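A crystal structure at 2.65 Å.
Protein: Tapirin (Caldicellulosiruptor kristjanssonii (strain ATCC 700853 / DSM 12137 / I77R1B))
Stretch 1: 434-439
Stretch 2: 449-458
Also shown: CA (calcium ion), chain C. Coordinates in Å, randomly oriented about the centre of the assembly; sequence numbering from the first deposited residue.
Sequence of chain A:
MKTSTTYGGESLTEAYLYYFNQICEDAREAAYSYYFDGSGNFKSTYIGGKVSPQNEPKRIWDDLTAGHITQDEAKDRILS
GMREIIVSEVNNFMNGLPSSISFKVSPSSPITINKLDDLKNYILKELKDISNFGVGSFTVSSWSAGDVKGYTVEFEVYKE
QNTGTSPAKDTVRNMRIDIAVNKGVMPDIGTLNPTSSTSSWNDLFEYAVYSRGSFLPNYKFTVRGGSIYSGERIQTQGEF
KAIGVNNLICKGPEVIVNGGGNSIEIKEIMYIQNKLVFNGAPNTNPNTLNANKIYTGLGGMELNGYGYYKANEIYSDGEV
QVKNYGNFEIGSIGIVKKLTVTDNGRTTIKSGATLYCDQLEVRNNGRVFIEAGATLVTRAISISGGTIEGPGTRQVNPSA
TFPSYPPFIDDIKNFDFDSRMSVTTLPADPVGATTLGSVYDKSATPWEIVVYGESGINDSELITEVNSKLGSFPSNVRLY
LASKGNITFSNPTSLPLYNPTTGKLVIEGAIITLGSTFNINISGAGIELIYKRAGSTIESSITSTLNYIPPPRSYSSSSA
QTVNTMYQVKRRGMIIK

Stretch 1, residues 434-439: TTLGSV
Stretch 2 449-458: IVVYGESGIN

Two neighbouring antiparallel strands of Tapirin pair mainly through backbone hydrogen bonds, with a small apolar cluster beside the ladder and a water and a calcium ion at its Leu436 end. The strand through Gly437, Ser438 and Val439 runs at 156° to strand 449-453, with a closest axial approach of 4.5 Å. Gly437 faces Tyr452 (CA to CA 5.0 Å) in a hydrogen-bonded pair: Gly437 N donates to Tyr452 O at 2.9 Å, and Tyr452 N to Gly437 O at 2.7 Å. Two residues on, Val439 N reaches Val450 O at 3.2 Å and Val450 N reaches Val439 O at 2.9 Å. Between them, Ser438 and Val451 form a non-hydrogen-bonded pair, CA to CA 4.5 Å, where Ser438 CA makes a CA-H...O contact with Val450 O at 3.1 Å. Backbones are extended, with phi/psi -125/163 at Gly437, -155/160 at Ser438 and -101/130 at Tyr452.

On the face carrying Leu436, Ser438 and Val451, Leu436 (m, t) sets CD1 3.7 Å from Val451 CG1 (Val451 chi1 t) and CD2 4.0 Å from Ile457 CG1 (Ile457 m, t), close to van der Waals contact. Ser438 (p) points to this face, with CB 3.1 Å from Val450 O, and its OG is hydrogen-bonded elsewhere in the structure. On the other face, Val439 (t) meets Val450 (p), CB to CG1 4.0 Å, and Tyr452 (m, chi2 -85°) turns its ring edge to Ser438 CA, 4.3 Å from CD2.

Beyond the ladder, Gly453 to Gly456 forms a type I turn, closed by a weak bond from Gly456 N to Gly453 O (3.3 Å). Gly456, at 105/175, adopts angles that call for glycine. Water 1 bridges the stretches: its oxygen lies 2.6 Å from Thr435 O and accepts from Glu454 N at 2.5 Å. Leu436 O binds the calcium ion CA at 2.7 Å, alongside ligands elsewhere in the structure.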

# COMPACT_ATOMS: atom_id res chain seq x y z
N THR A 434 14.74 22.92 -17.49
CA THR A 434 14.22 22.81 -18.85
C THR A 434 13.59 21.45 -19.13
O THR A 434 12.89 21.31 -20.14
CB THR A 434 15.32 23.16 -19.88
OG1 THR A 434 16.31 22.13 -19.93
CG2 THR A 434 16.01 24.48 -19.52
N THR A 435 13.79 20.47 -18.25
CA THR A 435 13.12 19.18 -18.34
C THR A 435 11.72 19.19 -17.74
O THR A 435 10.85 18.43 -18.19
CB THR A 435 13.95 18.11 -17.63
OG1 THR A 435 15.23 18.02 -18.27
CG2 THR A 435 13.26 16.75 -17.65
N LEU A 436 11.47 20.04 -16.74
CA LEU A 436 10.23 20.02 -15.98
C LEU A 436 9.25 21.08 -16.46
O LEU A 436 9.62 22.08 -17.07
CB LEU A 436 10.49 20.25 -14.49
CG LEU A 436 11.56 19.43 -13.77
CD1 LEU A 436 11.64 19.87 -12.30
CD2 LEU A 436 11.24 17.96 -13.87
N GLY A 437 7.97 20.83 -16.18
CA GLY A 437 6.97 21.87 -16.23
C GLY A 437 6.25 21.93 -14.90
O GLY A 437 6.32 21.01 -14.09
N SER A 438 5.56 23.04 -14.67
CA SER A 438 4.78 23.12 -13.45
C SER A 438 3.63 24.10 -13.63
O SER A 438 3.63 24.95 -14.52
CB SER A 438 5.64 23.52 -12.25
OG SER A 438 6.30 24.75 -12.49
N VAL A 439 2.63 23.93 -12.76
CA VAL A 439 1.56 24.88 -12.51
C VAL A 439 1.48 25.10 -11.01
O VAL A 439 1.62 24.14 -10.24
CB VAL A 439 0.22 24.34 -13.04
CG1 VAL A 439 -0.97 25.15 -12.51
CG2 VAL A 439 0.25 24.28 -14.56
N ILE A 449 2.10 23.61 -5.65
CA ILE A 449 2.68 23.54 -6.98
C ILE A 449 2.70 22.08 -7.37
O ILE A 449 2.99 21.22 -6.54
CB ILE A 449 4.10 24.17 -7.06
CG1 ILE A 449 4.72 23.91 -8.44
CG2 ILE A 449 5.01 23.66 -5.98
CD1 ILE A 449 5.84 24.90 -8.81
N VAL A 450 2.35 21.80 -8.62
CA VAL A 450 2.52 20.47 -9.19
C VAL A 450 3.66 20.54 -10.19
O VAL A 450 3.74 21.49 -10.98
CB VAL A 450 1.23 19.96 -9.85
CG1 VAL A 450 0.66 21.01 -10.79
CG2 VAL A 450 1.51 18.68 -10.58
N VAL A 451 4.56 19.57 -10.12
CA VAL A 451 5.73 19.52 -10.98
C VAL A 451 5.60 18.33 -11.92
O VAL A 451 5.45 17.19 -11.48
CB VAL A 451 7.02 19.47 -10.14
CG1 VAL A 451 8.25 19.25 -11.02
CG2 VAL A 451 7.14 20.77 -9.33
N TYR A 452 5.64 18.59 -13.22
CA TYR A 452 5.56 17.55 -14.23
C TYR A 452 6.96 17.25 -14.77
O TYR A 452 7.69 18.17 -15.13
CB TYR A 452 4.65 17.95 -15.38
CG TYR A 452 3.22 18.19 -14.96
CD1 TYR A 452 2.32 17.14 -14.86
CD2 TYR A 452 2.77 19.48 -14.66
CE1 TYR A 452 1.00 17.37 -14.47
CE2 TYR A 452 1.45 19.71 -14.27
CZ TYR A 452 0.58 18.65 -14.18
OH TYR A 452 -0.73 18.86 -13.81
N GLY A 453 7.32 15.97 -14.80
CA GLY A 453 8.60 15.56 -15.34
C GLY A 453 8.46 14.39 -16.29
O GLY A 453 8.29 13.25 -15.85
N GLU A 454 8.54 14.66 -17.60
CA GLU A 454 8.34 13.63 -18.62
C GLU A 454 9.42 12.55 -18.58
O GLU A 454 9.16 11.39 -18.92
CB GLU A 454 8.26 14.28 -20.00
CG GLU A 454 8.43 13.35 -21.20
CD GLU A 454 7.18 12.56 -21.55
OE1 GLU A 454 6.08 12.93 -21.08
OE2 GLU A 454 7.29 11.56 -22.30
N SER A 455 10.64 12.90 -18.15
CA SER A 455 11.75 11.97 -18.06
C SER A 455 12.22 11.75 -16.63
O SER A 455 13.39 11.40 -16.41
CB SER A 455 12.93 12.46 -18.91
OG SER A 455 12.49 13.09 -20.10
N GLY A 456 11.38 11.99 -15.64
CA GLY A 456 11.77 11.92 -14.24
C GLY A 456 11.93 13.29 -13.60
O GLY A 456 11.80 14.34 -14.24
N ILE A 457 12.19 13.26 -12.30
CA ILE A 457 12.43 14.46 -11.50
C ILE A 457 13.61 14.18 -10.58
O ILE A 457 13.75 13.06 -10.08
CB ILE A 457 11.18 14.86 -10.69
CG1 ILE A 457 9.95 14.93 -11.59
CG2 ILE A 457 11.41 16.18 -9.93
CD1 ILE A 457 8.66 15.15 -10.86
N ASN A 458 14.46 15.18 -10.36
CA ASN A 458 15.49 15.08 -9.34
C ASN A 458 15.54 16.37 -8.53
O ASN A 458 14.85 17.35 -8.84
CB ASN A 458 16.87 14.72 -9.92
CG ASN A 458 17.49 15.82 -10.78
OD1 ASN A 458 17.54 17.00 -10.40
ND2 ASN A 458 17.99 15.43 -11.95
CA CA C . 10.50 24.54 -16.54
O HOH W 1 8.59 17.14 -18.18